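Local structure of putative phenazine biosynthesis PhzC/PhzF protein (Clostridium difficile, 4DUN) at residues G19-I31 / L45-E59. The protein probably acts as an isomerase of the PhzF family, although its substrate and the reaction it carries out are not established. Sequence-based numbering, arbitrary orientation.
Sequences GNPAGVCVLDRRI and LPETAFVVKGKGNYE
Strands 20-27 and 47-54 run parallel, their axes 23° apart, and Gly23, Cys25 and Leu27 use both N and O in a ladder of six hydrogen bonds, from Gly23 N on Glu47 O (3.0 Å) up to Lys53 N on Leu27 O (3.1 Å). On one face, Cys25 CB lies obliquely against the CD2-CE2 side of the Phe50 ring, 3.7 Å from Phe50 CD2; the sulfur, modelled in two positions, makes a sulfur-aromatic contact in one of them. Leu27 follows, its CD1 4.1 Å from Val52 CG2 and also near Phe50. At the start of this face Leu45 CD1 packs on the Gly23 backbone, where there is no side chain. The other face sets Val24 beside Ala49 and Val51, at the limit of contact, and Val26 CG1 against the aliphatic part of Lys53, which crosses it at about a right angle. Lys53 CG stands between its own N and carbonyl carbon (chi1 37°), close against Leu27 O; NZ ends 4.0 Å from Asp28 OD1, beyond salt-bridge range. Past the strand end, Arg30 forms a two-pronged, end-on salt bridge with Glu59, NH2 to OE2 at 2.6 Å and NH1 to OE1 at 2.8 Å. Both oxygens lie near the guanidinium plane, but the carboxylate is turned 37° from it. One water joins Asp28 O to Lys53 O; another bridges Pro21 O and OE1 of Glu47, the predicted active-site residue; a nickel ion lies near its side chain, and a buffer molecule, probably from the crystallisation liquor, sits against it. Helix 33-43 connects the two strands in a beta-alpha-beta unit, its Met36 and Ile39 packing on Phe50. Helix 73-87 meets the opposite face at Val26 and Glu47, while strands 4-11 and 57-63 pair antiparallel with the outer edges of 20-27 and 47-54.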
# COMPACT_ATOMS: atom_id res chain seq x y z
N GLY A 19 15.20 -3.48 1.49
CA GLY A 19 15.27 -2.78 0.22
C GLY A 19 14.01 -2.03 -0.16
O GLY A 19 13.16 -1.75 0.71
N ASN A 20 13.88 -1.72 -1.45
CA ASN A 20 12.75 -0.93 -1.99
C ASN A 20 11.79 -1.86 -2.79
O ASN A 20 12.20 -2.38 -3.84
CB ASN A 20 13.30 0.22 -2.86
CG ASN A 20 12.39 1.40 -2.89
OD1 ASN A 20 11.18 1.25 -2.76
ND2 ASN A 20 12.94 2.61 -3.05
N PRO A 21 10.56 -2.14 -2.28
CA PRO A 21 9.68 -3.11 -2.97
C PRO A 21 8.98 -2.56 -4.22
O PRO A 21 8.52 -1.41 -4.25
CB PRO A 21 8.67 -3.51 -1.89
CG PRO A 21 8.54 -2.28 -1.03
CD PRO A 21 9.92 -1.61 -1.06
N ALA A 22 8.90 -3.40 -5.26
CA ALA A 22 8.19 -3.03 -6.50
C ALA A 22 7.38 -4.20 -7.01
O ALA A 22 7.77 -5.36 -6.84
CB ALA A 22 9.18 -2.60 -7.58
N GLY A 23 6.25 -3.89 -7.63
CA GLY A 23 5.48 -4.86 -8.39
C GLY A 23 6.07 -4.85 -9.80
O GLY A 23 6.56 -3.81 -10.25
N VAL A 24 6.12 -5.99 -10.48
CA VAL A 24 6.64 -6.09 -11.84
C VAL A 24 5.66 -6.93 -12.64
O VAL A 24 5.52 -8.13 -12.37
CB VAL A 24 8.10 -6.67 -11.96
CG1 VAL A 24 8.55 -6.69 -13.44
CG2 VAL A 24 9.11 -5.90 -11.11
N CYS A 25 5.00 -6.33 -13.63
CA CYS A 25 4.00 -6.99 -14.46
C CYS A 25 4.56 -7.17 -15.88
O CYS A 25 4.90 -6.18 -16.53
CB CYS A 25 2.72 -6.16 -14.46
SG CYS A 25 1.38 -6.88 -15.43
N VAL A 26 4.72 -8.44 -16.33
CA VAL A 26 5.33 -8.76 -17.61
C VAL A 26 4.21 -9.10 -18.59
O VAL A 26 3.43 -10.03 -18.35
CB VAL A 26 6.41 -9.88 -17.54
CG1 VAL A 26 7.07 -10.09 -18.91
CG2 VAL A 26 7.46 -9.57 -16.47
N LEU A 27 4.12 -8.30 -19.68
CA LEU A 27 3.05 -8.44 -20.67
C LEU A 27 3.54 -8.91 -22.02
O LEU A 27 4.58 -8.44 -22.50
CB LEU A 27 2.36 -7.08 -20.89
CG LEU A 27 1.76 -6.36 -19.67
CD1 LEU A 27 1.64 -4.87 -19.95
CD2 LEU A 27 0.40 -6.90 -19.36
N ASP A 28 2.75 -9.78 -22.68
CA ASP A 28 3.01 -10.28 -24.03
C ASP A 28 2.52 -9.27 -25.06
O ASP A 28 3.04 -9.21 -26.18
CB ASP A 28 2.30 -11.63 -24.26
CG ASP A 28 2.78 -12.82 -23.44
OD1 ASP A 28 3.67 -12.64 -22.59
OD2 ASP A 28 2.25 -13.93 -23.65
N ARG A 29 1.48 -8.53 -24.70
CA ARG A 29 0.82 -7.53 -25.54
C ARG A 29 0.56 -6.25 -24.76
O ARG A 29 0.56 -6.27 -23.53
CB ARG A 29 -0.52 -8.09 -26.07
CG ARG A 29 -0.39 -9.27 -27.02
CD ARG A 29 -1.73 -9.81 -27.46
NE ARG A 29 -1.58 -10.69 -28.62
CZ ARG A 29 -2.58 -11.15 -29.36
NH1 ARG A 29 -3.84 -10.83 -29.07
NH2 ARG A 29 -2.34 -11.94 -30.40
N ARG A 30 0.29 -5.16 -25.47
CA ARG A 30 -0.02 -3.87 -24.87
C ARG A 30 -1.36 -3.90 -24.20
O ARG A 30 -2.30 -4.54 -24.70
CB ARG A 30 -0.06 -2.76 -25.92
CG ARG A 30 1.22 -2.59 -26.65
CD ARG A 30 1.21 -1.30 -27.42
NE ARG A 30 2.43 -1.19 -28.20
CZ ARG A 30 3.60 -0.81 -27.72
NH1 ARG A 30 3.73 -0.49 -26.44
NH2 ARG A 30 4.66 -0.75 -28.51
N ILE A 31 -1.46 -3.19 -23.08
CA ILE A 31 -2.72 -2.99 -22.38
C ILE A 31 -2.90 -1.46 -22.23
O ILE A 31 -1.89 -0.73 -22.25
CB ILE A 31 -2.81 -3.77 -21.04
CG1 ILE A 31 -1.83 -3.22 -19.98
CG2 ILE A 31 -2.68 -5.28 -21.25
CD1 ILE A 31 -2.05 -3.77 -18.57
N LEU A 45 1.69 -0.90 -4.12
CA LEU A 45 3.12 -0.90 -3.87
C LEU A 45 3.68 0.47 -4.33
O LEU A 45 3.04 1.13 -5.16
CB LEU A 45 3.81 -2.10 -4.55
CG LEU A 45 3.48 -3.47 -3.94
CD1 LEU A 45 4.05 -4.60 -4.80
CD2 LEU A 45 3.99 -3.56 -2.49
N PRO A 46 4.83 0.93 -3.79
CA PRO A 46 5.36 2.27 -4.16
C PRO A 46 5.37 2.52 -5.68
O PRO A 46 4.98 3.59 -6.14
CB PRO A 46 6.77 2.26 -3.58
CG PRO A 46 6.64 1.38 -2.35
CD PRO A 46 5.69 0.28 -2.76
N GLU A 47 5.74 1.47 -6.43
CA GLU A 47 5.63 1.46 -7.89
C GLU A 47 5.30 0.06 -8.37
O GLU A 47 5.73 -0.93 -7.76
CB GLU A 47 6.95 1.90 -8.58
CG GLU A 47 7.24 3.40 -8.59
CD GLU A 47 7.90 3.96 -7.34
OE1 GLU A 47 8.37 3.16 -6.49
OE2 GLU A 47 7.92 5.20 -7.20
N THR A 48 4.57 -0.01 -9.50
CA THR A 48 4.40 -1.21 -10.32
C THR A 48 5.04 -0.89 -11.66
O THR A 48 4.67 0.10 -12.32
CB THR A 48 2.94 -1.69 -10.48
OG1 THR A 48 2.47 -2.05 -9.18
CG2 THR A 48 2.83 -2.92 -11.40
N ALA A 49 6.01 -1.72 -12.06
CA ALA A 49 6.71 -1.66 -13.34
C ALA A 49 5.98 -2.55 -14.35
O ALA A 49 5.51 -3.64 -13.99
CB ALA A 49 8.15 -2.11 -13.18
N PHE A 50 5.80 -2.05 -15.57
CA PHE A 50 5.13 -2.81 -16.63
C PHE A 50 6.12 -2.99 -17.75
O PHE A 50 6.59 -1.99 -18.29
CB PHE A 50 3.87 -2.08 -17.15
CG PHE A 50 2.78 -2.00 -16.12
CD1 PHE A 50 2.74 -0.94 -15.21
CD2 PHE A 50 1.80 -2.98 -16.06
CE1 PHE A 50 1.77 -0.92 -14.20
CE2 PHE A 50 0.81 -2.94 -15.05
CZ PHE A 50 0.81 -1.91 -14.14
N VAL A 51 6.44 -4.25 -18.07
CA VAL A 51 7.38 -4.58 -19.14
C VAL A 51 6.59 -5.16 -20.31
O VAL A 51 5.89 -6.17 -20.13
CB VAL A 51 8.49 -5.58 -18.67
CG1 VAL A 51 9.39 -6.01 -19.83
CG2 VAL A 51 9.33 -5.00 -17.51
N VAL A 52 6.72 -4.55 -21.49
CA VAL A 52 6.10 -5.07 -22.71
C VAL A 52 7.20 -5.75 -23.48
O VAL A 52 8.15 -5.10 -23.92
CB VAL A 52 5.35 -4.01 -23.57
CG1 VAL A 52 4.80 -4.65 -24.86
CG2 VAL A 52 4.23 -3.34 -22.78
N LYS A 53 7.08 -7.07 -23.63
CA LYS A 53 8.08 -7.78 -24.41
C LYS A 53 7.61 -7.86 -25.84
O LYS A 53 6.55 -8.44 -26.11
CB LYS A 53 8.46 -9.16 -23.82
CG LYS A 53 7.36 -9.98 -23.17
CD LYS A 53 7.94 -11.23 -22.53
CE LYS A 53 6.90 -12.26 -22.17
NZ LYS A 53 7.52 -13.56 -21.80
N GLY A 54 8.33 -7.16 -26.72
CA GLY A 54 8.09 -7.10 -28.16
C GLY A 54 9.25 -7.65 -28.96
O GLY A 54 10.27 -8.04 -28.38
N LYS A 55 9.13 -7.68 -30.29
CA LYS A 55 10.18 -8.20 -31.18
C LYS A 55 11.45 -7.36 -31.04
O LYS A 55 11.47 -6.17 -31.39
CB LYS A 55 9.70 -8.25 -32.64
CG LYS A 55 10.59 -9.05 -33.59
CD LYS A 55 10.00 -9.08 -34.99
CE LYS A 55 10.89 -9.81 -35.96
NZ LYS A 55 10.27 -9.89 -37.31
N GLY A 56 12.48 -7.97 -30.46
CA GLY A 56 13.79 -7.35 -30.26
C GLY A 56 13.94 -6.31 -29.16
O GLY A 56 15.07 -5.87 -28.94
N ASN A 57 12.84 -5.90 -28.45
CA ASN A 57 12.98 -4.88 -27.38
C ASN A 57 12.01 -5.03 -26.18
O ASN A 57 10.99 -5.72 -26.27
CB ASN A 57 12.84 -3.45 -27.95
CG ASN A 57 11.45 -3.05 -28.41
OD1 ASN A 57 10.50 -2.95 -27.61
ND2 ASN A 57 11.31 -2.71 -29.68
N TYR A 58 12.33 -4.31 -25.06
CA TYR A 58 11.46 -4.20 -23.89
C TYR A 58 11.07 -2.76 -23.67
O TYR A 58 11.95 -1.91 -23.51
CB TYR A 58 12.11 -4.70 -22.57
CG TYR A 58 12.54 -6.15 -22.56
CD1 TYR A 58 11.60 -7.17 -22.60
CD2 TYR A 58 13.88 -6.49 -22.44
CE1 TYR A 58 11.99 -8.51 -22.60
CE2 TYR A 58 14.28 -7.82 -22.40
CZ TYR A 58 13.34 -8.83 -22.49
OH TYR A 58 13.75 -10.14 -22.50
N GLU A 59 9.76 -2.48 -23.63
CA GLU A 59 9.26 -1.16 -23.24
C GLU A 59 8.98 -1.23 -21.78
O GLU A 59 8.38 -2.21 -21.33
CB GLU A 59 7.98 -0.78 -24.00
CG GLU A 59 8.24 -0.30 -25.41
CD GLU A 59 6.96 0.16 -26.08
OE1 GLU A 59 6.07 0.70 -25.39
OE2 GLU A 59 6.85 -0.05 -27.31
O HOH W 1 9.29 0.49 -6.28
O HOH W 2 5.20 -10.54 -27.15